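Local coordinates for Exo-beta-1,3-glucanase (Streptomyces sp. SirexAA-E, PDB 4PEY), which hydrolyses laminarin and laminarioligosaccharides as a secreted exo-beta-1,3-glucanase of glycoside hydrolase family 55, giving glucose and laminaribiose as end products, at residues E351-D355 and V388-T394; K440-S446 and Y477-D483; I163-P169 and S181-N187. The protein carries 1 engineered substitution. All blocks are in the same frame, centred on the assembly; numbering follows the deposited sequence.

From the N terminus, contact 3 closes first: residues 163-169 and 181-187 are joined around a short excursion of 11 residues in the first half of the chain. Contact 1 follows, bringing 351-355 and 388-394 together across 32 residues, and contact 2 then joins 440-446 to 477-483 across 30. The three loops run in series, none enclosing or crossing another. Contacts 1 and 2 belong to the same eight-stranded parallel sheet, with strand 419-423 lying between their strand pairs; their centres are about 17 Å apart. Contact 3 sits in the other, N-terminal beta-helical domain, its centre about 36 Å from that of contact 1 and about 33 Å from that of contact 2.

Contact 1. Residues E351-D355 and V388-T394; sequences EVGSD and VVNSNDT
This is a buried parallel strand pairing that runs into a turn, between neighbouring strands, 348-352 and 385-389, of the eight-stranded parallel sheet, one face of the C-terminal beta-helix. E351 pairs with V388 (CA-CA 4.9 Å) and V352 with V389 (CA-CA 4.8 Å), all four with extended backbones. V352 N donates to V388 O at 2.9 Å, with an N-H...O angle of 173°. V352 and V389, both chi1 t, share one sheet face, with V352 CB 4.5 Å from V389 CG1; E351 and V388 project from the other. N390 turns at phi/psi -91/-38, so that V352 O accepts from both N390 N (2.7 Å) and S391 N (3.0 Å). G353 adopts 88/162, and a CB there would clash with S391 OG, which lies 3.1 Å from G353 CA. N390, chi1 m, donates from ND2 to G353 O at 2.9 Å, while S354 and D355 wrap past it, D355 salt-bridged to K424. A type II turn from S391 to T394 follows, T394 OG1 donating a hydrogen bond to S391 O at 2.7 Å. The N390 side-chain amide thus bonds to the preceding coil's backbone, continuing the hydrogen bonding between coils where regular strand pairing stops.

Contact 2. Residues K440-S446 and Y477-D483; sequences KYDVQWS and YAAYKVD
Y477, Y441 and K481 bury the most surface here, and their side chains interlock beside the strand ladder. The edge of Y477 meets the face of Y441 in a T-shaped pair (centroids 5.1 Å apart, planes at 84°), both chi1 m. Over the opposite face of Y441 runs K481, t at chi1 to chi3, with CD 3.6 Å from the ring centroid. K440 covers Y477 in turn: CB is 3.8 Å from that ring's centroid, and NZ donates to Y477 OH at 2.9 Å. The backbones form adjacent rungs of a parallel beta-helix, strands 443-445 and 480-482 running at 13° with axes 4.7 Å apart and V443, Q444 and W445 opposite Y480, K481 and V482. Four bonds set this register: V443 N to A479 O (3.0 Å), K481 N to V443 O (2.9 Å), W445 N to K481 O (2.7 Å) and D483 N to W445 O (3.0 Å). At the far end D483 accepts from Q444 NE2 at OD1 (2.8 Å) and from S446 OG at OD2 (2.6 Å). D442, salt-bridged to K459, has its side chain about 5 Å from that of substrate-binding E436.

Contact 3. Residues I163-P169 and S181-N187; sequences IDGEVGP and SVGGWGN
V167 and W185 form the apolar centre. V167, chi1 t, places CG1 3.9 Å from the centroid of the six-membered ring of W185, 27° off its normal, a CH-pi contact; P169 packs on the same indole, its CG 3.6 Å from W185 CZ2. V167 CG2 also touches V182 CG1 at 3.8 Å, and I163 CD1 extends this apolar row, 4.4 Å from V182 CG1. Outside the pair, F194 meets the W185 ring edge-to-face.

The two backbones run parallel and turn a corner together. I163 pairs with V182 (CA-CA 4.8 Å), E166 with G184 (4.1 Å) and V167 with W185 (4.9 Å), so the register slips by one residue: a beta bulge at D164-G165, opposite G183. Before the corner I163 N donates to S181 O (2.9 Å) and G183 N to I163 O (2.9 Å), with a weak second bond from G183 N to G165 O (3.0 Å). A CB on G183 would clash with D164 O. Beyond the corner, V167 N donates to G184 O and G186 N to V167 O, each 2.9 Å.

At the polar edge, one water bridges I163 O (2.9 Å) and S181 OG (2.7 Å). N187 OD1 approaches P169 CD at 3.3 Å and accepts from Y170 N; the P169 side chain lies about 9 Å from that of substrate-binding Q173. Parallel rungs bending together at a corner are typical of the right-handed parallel beta-helix, here the N-terminal one of the GH55 fold.

Contact 1. Residues E351-D355 and V388-T394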
loop_
_atom_site.group_PDB
_atom_site.type_symbol
_atom_site.label_atom_id
_atom_site.label_comp_id
_atom_site.label_asym_id
_atom_site.label_seq_id
_atom_site.Cartn_x
_atom_site.Cartn_y
_atom_site.Cartn_z
ATOM N N GLU A 351 0.930 -12.714 9.844
ATOM C CA GLU A 351 1.873 -12.641 10.958
ATOM C C GLU A 351 3.297 -12.612 10.436
ATOM O O GLU A 351 3.694 -13.488 9.670
ATOM C CB GLU A 351 1.706 -13.826 11.916
ATOM C CG GLU A 351 0.386 -13.836 12.648
ATOM C CD GLU A 351 0.218 -15.039 13.568
ATOM O OE1 GLU A 351 1.223 -15.718 13.881
ATOM O OE2 GLU A 351 -0.933 -15.301 13.982
ATOM N N VAL A 352 4.057 -11.598 10.838
ATOM C CA VAL A 352 5.464 -11.509 10.458
ATOM C C VAL A 352 6.301 -11.799 11.695
ATOM O O VAL A 352 6.439 -10.947 12.581
ATOM C CB VAL A 352 5.826 -10.123 9.876
ATOM C CG1 VAL A 352 7.272 -10.121 9.382
ATOM C CG2 VAL A 352 4.879 -9.759 8.741
ATOM N N GLY A 353 6.842 -13.011 11.767
ATOM C CA GLY A 353 7.552 -13.448 12.955
ATOM C C GLY A 353 6.641 -14.091 13.988
ATOM O O GLY A 353 5.422 -13.916 13.940
ATOM N N SER A 354 7.232 -14.832 14.922
ATOM C CA SER A 354 6.473 -15.483 15.990
ATOM C C SER A 354 6.220 -14.545 17.168
ATOM O O SER A 354 6.929 -13.559 17.347
ATOM C CB SER A 354 7.204 -16.738 16.482
ATOM O OG SER A 354 8.413 -16.393 17.139
ATOM N N ASP A 355 5.214 -14.862 17.978
ATOM C CA ASP A 355 4.949 -14.096 19.192
ATOM C C ASP A 355 6.164 -14.126 20.129
ATOM O O ASP A 355 6.652 -15.193 20.489
ATOM C CB ASP A 355 3.713 -14.648 19.904
ATOM C CG ASP A 355 3.285 -13.796 21.081
ATOM O OD1 ASP A 355 3.357 -12.550 20.985
ATOM O OD2 ASP A 355 2.876 -14.377 22.108
ATOM N N VAL A 388 0.004 -8.606 12.251
ATOM C CA VAL A 388 0.820 -8.545 13.456
ATOM C C VAL A 388 2.279 -8.597 13.031
ATOM O O VAL A 388 2.711 -9.568 12.386
ATOM C CB VAL A 388 0.513 -9.698 14.435
ATOM C CG1 VAL A 388 1.431 -9.625 15.659
ATOM C CG2 VAL A 388 -0.947 -9.675 14.856
ATOM N N VAL A 389 3.037 -7.547 13.351
ATOM C CA VAL A 389 4.460 -7.532 13.010
ATOM C C VAL A 389 5.285 -7.789 14.265
ATOM O O VAL A 389 5.467 -6.897 15.099
ATOM C CB VAL A 389 4.894 -6.200 12.365
ATOM C CG1 VAL A 389 6.374 -6.235 12.022
ATOM C CG2 VAL A 389 4.062 -5.920 11.119
ATOM N N ASN A 390 5.772 -9.020 14.392
ATOM C CA ASN A 390 6.591 -9.426 15.527
ATOM C C ASN A 390 8.090 -9.219 15.288
ATOM O O ASN A 390 8.828 -8.838 16.201
ATOM C CB ASN A 390 6.331 -10.902 15.856
ATOM C CG ASN A 390 4.950 -11.131 16.435
ATOM O OD1 ASN A 390 4.580 -10.510 17.433
ATOM N ND2 ASN A 390 4.180 -12.022 15.816
ATOM N N SER A 391 8.541 -9.477 14.062
ATOM C CA SER A 391 9.980 -9.478 13.771
ATOM C C SER A 391 10.624 -8.099 13.826
ATOM O O SER A 391 10.135 -7.141 13.212
ATOM C CB SER A 391 10.249 -10.092 12.397
ATOM O OG SER A 391 9.884 -11.462 12.370
ATOM N N ASN A 392 11.732 -8.015 14.559
ATOM C CA ASN A 392 12.530 -6.796 14.616
ATOM C C ASN A 392 13.027 -6.401 13.229
ATOM O O ASN A 392 13.302 -7.273 12.396
ATOM C CB ASN A 392 13.731 -6.970 15.555
ATOM C CG ASN A 392 13.329 -7.112 17.012
ATOM O OD1 ASN A 392 12.183 -6.886 17.385
ATOM N ND2 ASN A 392 14.285 -7.492 17.848
ATOM N N ASP A 393 13.129 -5.089 13.011
ATOM C CA ASP A 393 13.723 -4.465 11.822
ATOM C C ASP A 393 12.877 -4.599 10.559
ATOM O O ASP A 393 13.320 -4.234 9.476
ATOM C CB ASP A 393 15.139 -5.021 11.564
ATOM C CG ASP A 393 16.050 -4.846 12.765
ATOM O OD1 ASP A 393 16.451 -3.688 13.048
ATOM O OD2 ASP A 393 16.342 -5.856 13.445
ATOM N N THR A 394 11.658 -5.106 10.696
ATOM C CA THR A 394 10.776 -5.294 9.547
ATOM C C THR A 394 10.464 -3.956 8.875
ATOM O O THR A 394 10.274 -2.935 9.556
ATOM C CB THR A 394 9.458 -5.994 9.972
ATOM O OG1 THR A 394 9.767 -7.290 10.497
ATOM C CG2 THR A 394 8.478 -6.146 8.800
#

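Contact 2. Residues K440-S446 and Y477-D483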
loop_
_atom_site.group_PDB
_atom_site.type_symbol
_atom_site.label_atom_id
_atom_site.label_comp_id
_atom_site.label_asym_id
_atom_site.label_seq_id
_atom_site.Cartn_x
_atom_site.Cartn_y
_atom_site.Cartn_z
ATOM N N LYS A 440 -11.862 -0.916 16.588
ATOM C CA LYS A 440 -11.070 -0.408 17.707
ATOM C C LYS A 440 -9.809 0.304 17.191
ATOM O O LYS A 440 -9.932 1.201 16.355
ATOM C CB LYS A 440 -10.757 -1.545 18.686
ATOM C CG LYS A 440 -12.052 -2.161 19.237
ATOM C CD LYS A 440 -11.825 -3.132 20.373
ATOM C CE LYS A 440 -13.164 -3.669 20.882
ATOM N NZ LYS A 440 -14.052 -2.578 21.388
ATOM N N TYR A 441 -8.622 -0.049 17.684
ATOM C CA TYR A 441 -7.400 0.637 17.252
ATOM C C TYR A 441 -6.991 0.236 15.840
ATOM O O TYR A 441 -6.661 -0.929 15.595
ATOM C CB TYR A 441 -6.217 0.330 18.181
ATOM C CG TYR A 441 -6.346 0.785 19.613
ATOM C CD1 TYR A 441 -6.451 2.132 19.935
ATOM C CD2 TYR A 441 -6.306 -0.135 20.653
ATOM C CE1 TYR A 441 -6.543 2.549 21.256
ATOM C CE2 TYR A 441 -6.390 0.270 21.968
ATOM C CZ TYR A 441 -6.514 1.613 22.266
ATOM O OH TYR A 441 -6.597 2.012 23.582
ATOM N N ASP A 442 -6.952 1.192 14.917
ATOM C CA ASP A 442 -6.491 0.870 13.568
ATOM C C ASP A 442 -5.024 0.440 13.588
ATOM O O ASP A 442 -4.680 -0.580 12.998
ATOM C CB ASP A 442 -6.713 2.054 12.633
ATOM C CG ASP A 442 -8.127 2.586 12.717
ATOM O OD1 ASP A 442 -8.426 3.272 13.720
ATOM O OD2 ASP A 442 -8.943 2.313 11.800
ATOM N N VAL A 443 -4.175 1.207 14.270
ATOM C CA VAL A 443 -2.771 0.843 14.449
ATOM C C VAL A 443 -2.408 0.921 15.925
ATOM O O VAL A 443 -2.739 1.906 16.598
ATOM C CB VAL A 443 -1.821 1.768 13.635
ATOM C CG1 VAL A 443 -0.351 1.480 13.963
ATOM C CG2 VAL A 443 -2.071 1.605 12.140
ATOM N N GLN A 444 -1.746 -0.127 16.411
ATOM C CA GLN A 444 -1.180 -0.118 17.747
ATOM C C GLN A 444 0.305 -0.462 17.646
ATOM O O GLN A 444 0.694 -1.373 16.923
ATOM C CB GLN A 444 -1.915 -1.107 18.660
ATOM C CG GLN A 444 -1.363 -1.158 20.076
ATOM C CD GLN A 444 -2.213 -2.000 21.012
ATOM O OE1 GLN A 444 -3.083 -2.753 20.577
ATOM N NE2 GLN A 444 -1.959 -1.874 22.309
ATOM N N TRP A 445 1.130 0.293 18.363
ATOM C CA TRP A 445 2.573 0.101 18.310
ATOM C C TRP A 445 3.082 -0.161 19.716
ATOM O O TRP A 445 2.999 0.718 20.577
ATOM C CB TRP A 445 3.261 1.330 17.704
ATOM C CG TRP A 445 4.505 1.020 16.923
ATOM C CD1 TRP A 445 5.697 0.546 17.413
ATOM C CD2 TRP A 445 4.688 1.187 15.514
ATOM N NE1 TRP A 445 6.605 0.403 16.390
ATOM C CE2 TRP A 445 6.013 0.792 15.215
ATOM C CE3 TRP A 445 3.862 1.632 14.477
ATOM C CZ2 TRP A 445 6.532 0.828 13.917
ATOM C CZ3 TRP A 445 4.379 1.670 13.179
ATOM C CH2 TRP A 445 5.705 1.272 12.914
ATOM N N SER A 446 3.579 -1.379 19.938
ATOM C CA SER A 446 4.038 -1.827 21.249
ATOM C C SER A 446 5.552 -1.996 21.286
ATOM O O SER A 446 6.155 -2.027 22.358
ATOM C CB SER A 446 3.372 -3.153 21.625
ATOM O OG SER A 446 1.956 -3.031 21.616
ATOM N N TYR A 477 -11.387 4.839 19.986
ATOM C CA TYR A 477 -10.065 4.237 19.951
ATOM C C TYR A 477 -9.194 5.014 18.990
ATOM O O TYR A 477 -9.600 5.246 17.852
ATOM C CB TYR A 477 -10.147 2.778 19.496
ATOM C CG TYR A 477 -10.854 1.859 20.465
ATOM C CD1 TYR A 477 -12.243 1.812 20.529
ATOM C CD2 TYR A 477 -10.127 1.024 21.307
ATOM C CE1 TYR A 477 -12.890 0.962 21.424
ATOM C CE2 TYR A 477 -10.757 0.181 22.193
ATOM C CZ TYR A 477 -12.134 0.151 22.253
ATOM O OH TYR A 477 -12.736 -0.711 23.142
ATOM N N ALA A 478 -8.009 5.429 19.430
ATOM C CA ALA A 478 -7.084 6.118 18.529
ATOM C C ALA A 478 -6.894 5.375 17.196
ATOM O O ALA A 478 -6.893 4.141 17.146
ATOM C CB ALA A 478 -5.729 6.313 19.204
ATOM N N ALA A 479 -6.727 6.134 16.120
ATOM C CA ALA A 479 -6.304 5.568 14.840
ATOM C C ALA A 479 -4.871 5.041 14.907
ATOM O O ALA A 479 -4.499 4.141 14.159
ATOM C CB ALA A 479 -6.423 6.602 13.754
ATOM N N TYR A 480 -4.073 5.631 15.794
ATOM C CA TYR A 480 -2.665 5.292 15.924
ATOM C C TYR A 480 -2.281 5.440 17.387
ATOM O O TYR A 480 -2.226 6.552 17.914
ATOM C CB TYR A 480 -1.824 6.193 15.025
ATOM C CG TYR A 480 -0.364 5.830 14.827
ATOM C CD1 TYR A 480 0.596 6.173 15.777
ATOM C CD2 TYR A 480 0.067 5.227 13.644
ATOM C CE1 TYR A 480 1.946 5.881 15.575
ATOM C CE2 TYR A 480 1.401 4.925 13.431
ATOM C CZ TYR A 480 2.343 5.270 14.391
ATOM O OH TYR A 480 3.676 4.989 14.171
ATOM N N LYS A 481 -2.048 4.303 18.034
ATOM C CA LYS A 481 -1.742 4.247 19.453
ATOM C C LYS A 481 -0.346 3.703 19.696
ATOM O O LYS A 481 -0.020 2.603 19.253
ATOM C CB LYS A 481 -2.750 3.366 20.194
ATOM C CG LYS A 481 -2.390 3.166 21.666
ATOM C CD LYS A 481 -3.238 2.115 22.331
ATOM C CE LYS A 481 -2.834 1.921 23.793
ATOM N NZ LYS A 481 -3.163 3.091 24.663
ATOM N N VAL A 482 0.468 4.480 20.403
ATOM C CA VAL A 482 1.745 4.010 20.918
ATOM C C VAL A 482 1.532 3.654 22.381
ATOM O O VAL A 482 1.094 4.502 23.166
ATOM C CB VAL A 482 2.843 5.081 20.769
ATOM C CG1 VAL A 482 4.181 4.580 21.306
ATOM C CG2 VAL A 482 2.968 5.498 19.300
ATOM N N ASP A 483 1.818 2.407 22.747
ATOM C CA ASP A 483 1.607 1.963 24.126
ATOM C C ASP A 483 2.355 2.838 25.130
ATOM O O ASP A 483 3.449 3.335 24.839
ATOM C CB ASP A 483 2.042 0.507 24.298
ATOM C CG ASP A 483 1.073 -0.471 23.673
ATOM O OD1 ASP A 483 0.018 -0.033 23.157
ATOM O OD2 ASP A 483 1.370 -1.684 23.718
#

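Contact 3. Residues I163-P169 and S181-N187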
loop_
_atom_site.group_PDB
_atom_site.type_symbol
_atom_site.label_atom_id
_atom_site.label_comp_id
_atom_site.label_asym_id
_atom_site.label_seq_id
_atom_site.Cartn_x
_atom_site.Cartn_y
_atom_site.Cartn_z
ATOM N N ILE A 163 9.872 11.834 -12.360
ATOM C CA ILE A 163 8.917 12.602 -13.149
ATOM C C ILE A 163 9.670 13.848 -13.618
ATOM O O ILE A 163 10.098 14.670 -12.791
ATOM C CB ILE A 163 7.641 12.974 -12.343
ATOM C CG1 ILE A 163 6.822 11.721 -12.006
ATOM C CG2 ILE A 163 6.756 13.937 -13.134
ATOM C CD1 ILE A 163 7.247 11.016 -10.771
ATOM N N ASP A 164 9.881 13.968 -14.932
ATOM C CA ASP A 164 10.684 15.076 -15.469
ATOM C C ASP A 164 10.043 16.430 -15.193
ATOM O O ASP A 164 10.735 17.412 -14.913
ATOM C CB ASP A 164 10.886 14.946 -16.982
ATOM C CG ASP A 164 11.724 13.747 -17.382
ATOM O OD1 ASP A 164 12.299 13.057 -16.509
ATOM O OD2 ASP A 164 11.815 13.509 -18.605
ATOM N N GLY A 165 8.717 16.478 -15.294
ATOM C CA GLY A 165 7.978 17.714 -15.120
ATOM C C GLY A 165 7.347 17.809 -13.744
ATOM O O GLY A 165 7.888 17.293 -12.760
ATOM N N GLU A 166 6.198 18.475 -13.674
ATOM C CA GLU A 166 5.536 18.725 -12.402
ATOM C C GLU A 166 4.550 17.625 -12.034
ATOM O O GLU A 166 3.789 17.152 -12.884
ATOM C CB GLU A 166 4.805 20.069 -12.438
ATOM C CG GLU A 166 4.123 20.394 -11.124
ATOM C CD GLU A 166 3.383 21.712 -11.141
ATOM O OE1 GLU A 166 2.175 21.718 -11.459
ATOM O OE2 GLU A 166 4.006 22.739 -10.820
ATOM N N VAL A 167 4.569 17.214 -10.766
ATOM C CA VAL A 167 3.492 16.397 -10.214
ATOM C C VAL A 167 2.411 17.325 -9.682
ATOM O O VAL A 167 2.692 18.185 -8.842
ATOM C CB VAL A 167 3.983 15.474 -9.077
ATOM C CG1 VAL A 167 2.830 14.628 -8.541
ATOM C CG2 VAL A 167 5.115 14.591 -9.580
ATOM N N GLY A 168 1.187 17.161 -10.182
ATOM C CA GLY A 168 0.066 17.993 -9.767
ATOM C C GLY A 168 -0.991 17.195 -9.026
ATOM O O GLY A 168 -1.754 16.450 -9.636
ATOM N N PRO A 169 -1.037 17.326 -7.688
ATOM C CA PRO A 169 -2.059 16.559 -6.960
ATOM C C PRO A 169 -3.467 17.132 -7.106
ATOM O O PRO A 169 -4.435 16.362 -7.070
ATOM C CB PRO A 169 -1.593 16.646 -5.501
ATOM C CG PRO A 169 -0.106 16.981 -5.586
ATOM C CD PRO A 169 -0.006 17.878 -6.793
ATOM N N SER A 181 12.621 11.439 -7.934
ATOM C CA SER A 181 13.006 12.736 -8.463
ATOM C C SER A 181 11.791 13.362 -9.136
ATOM O O SER A 181 11.127 12.705 -9.933
ATOM C CB SER A 181 14.160 12.584 -9.460
ATOM O OG SER A 181 14.409 13.790 -10.159
ATOM N N VAL A 182 11.479 14.611 -8.801
ATOM C CA VAL A 182 10.388 15.320 -9.482
ATOM C C VAL A 182 10.873 16.676 -10.000
ATOM O O VAL A 182 11.710 17.334 -9.363
ATOM C CB VAL A 182 9.146 15.526 -8.557
ATOM C CG1 VAL A 182 8.610 14.184 -8.081
ATOM C CG2 VAL A 182 9.462 16.454 -7.377
ATOM N N GLY A 183 10.365 17.089 -11.162
ATOM C CA GLY A 183 10.713 18.392 -11.706
ATOM C C GLY A 183 10.048 19.531 -10.957
ATOM O O GLY A 183 10.545 20.658 -10.949
ATOM N N GLY A 184 8.915 19.233 -10.328
ATOM C CA GLY A 184 8.163 20.212 -9.568
ATOM C C GLY A 184 7.026 19.536 -8.831
ATOM O O GLY A 184 6.684 18.387 -9.116
ATOM N N TRP A 185 6.449 20.251 -7.872
ATOM C CA TRP A 185 5.316 19.754 -7.108
ATOM C C TRP A 185 4.301 20.877 -6.956
ATOM O O TRP A 185 4.616 21.930 -6.411
ATOM C CB TRP A 185 5.758 19.243 -5.738
ATOM C CG TRP A 185 4.676 18.477 -5.065
ATOM C CD1 TRP A 185 3.662 18.979 -4.302
ATOM C CD2 TRP A 185 4.483 17.058 -5.113
ATOM N NE1 TRP A 185 2.842 17.957 -3.873
ATOM C CE2 TRP A 185 3.329 16.769 -4.353
ATOM C CE3 TRP A 185 5.180 16.005 -5.716
ATOM C CZ2 TRP A 185 2.851 15.469 -4.186
ATOM C CZ3 TRP A 185 4.707 14.712 -5.552
ATOM C CH2 TRP A 185 3.556 14.455 -4.791
ATOM N N GLY A 186 3.078 20.642 -7.423
ATOM C CA GLY A 186 2.123 21.722 -7.635
ATOM C C GLY A 186 1.417 22.295 -6.416
ATOM O O GLY A 186 1.232 23.514 -6.310
ATOM N N ASN A 187 0.991 21.425 -5.508
ATOM C CA ASN A 187 0.223 21.874 -4.347
ATOM C C ASN A 187 0.104 20.796 -3.282
ATOM O O ASN A 187 0.417 19.623 -3.528
ATOM C CB ASN A 187 -1.180 22.332 -4.779
ATOM C CG ASN A 187 -2.067 21.177 -5.230
ATOM O OD1 ASN A 187 -1.853 20.588 -6.290
ATOM N ND2 ASN A 187 -3.080 20.858 -4.429
HETATM O O HOH W 1 12.940 14.824 -12.219
#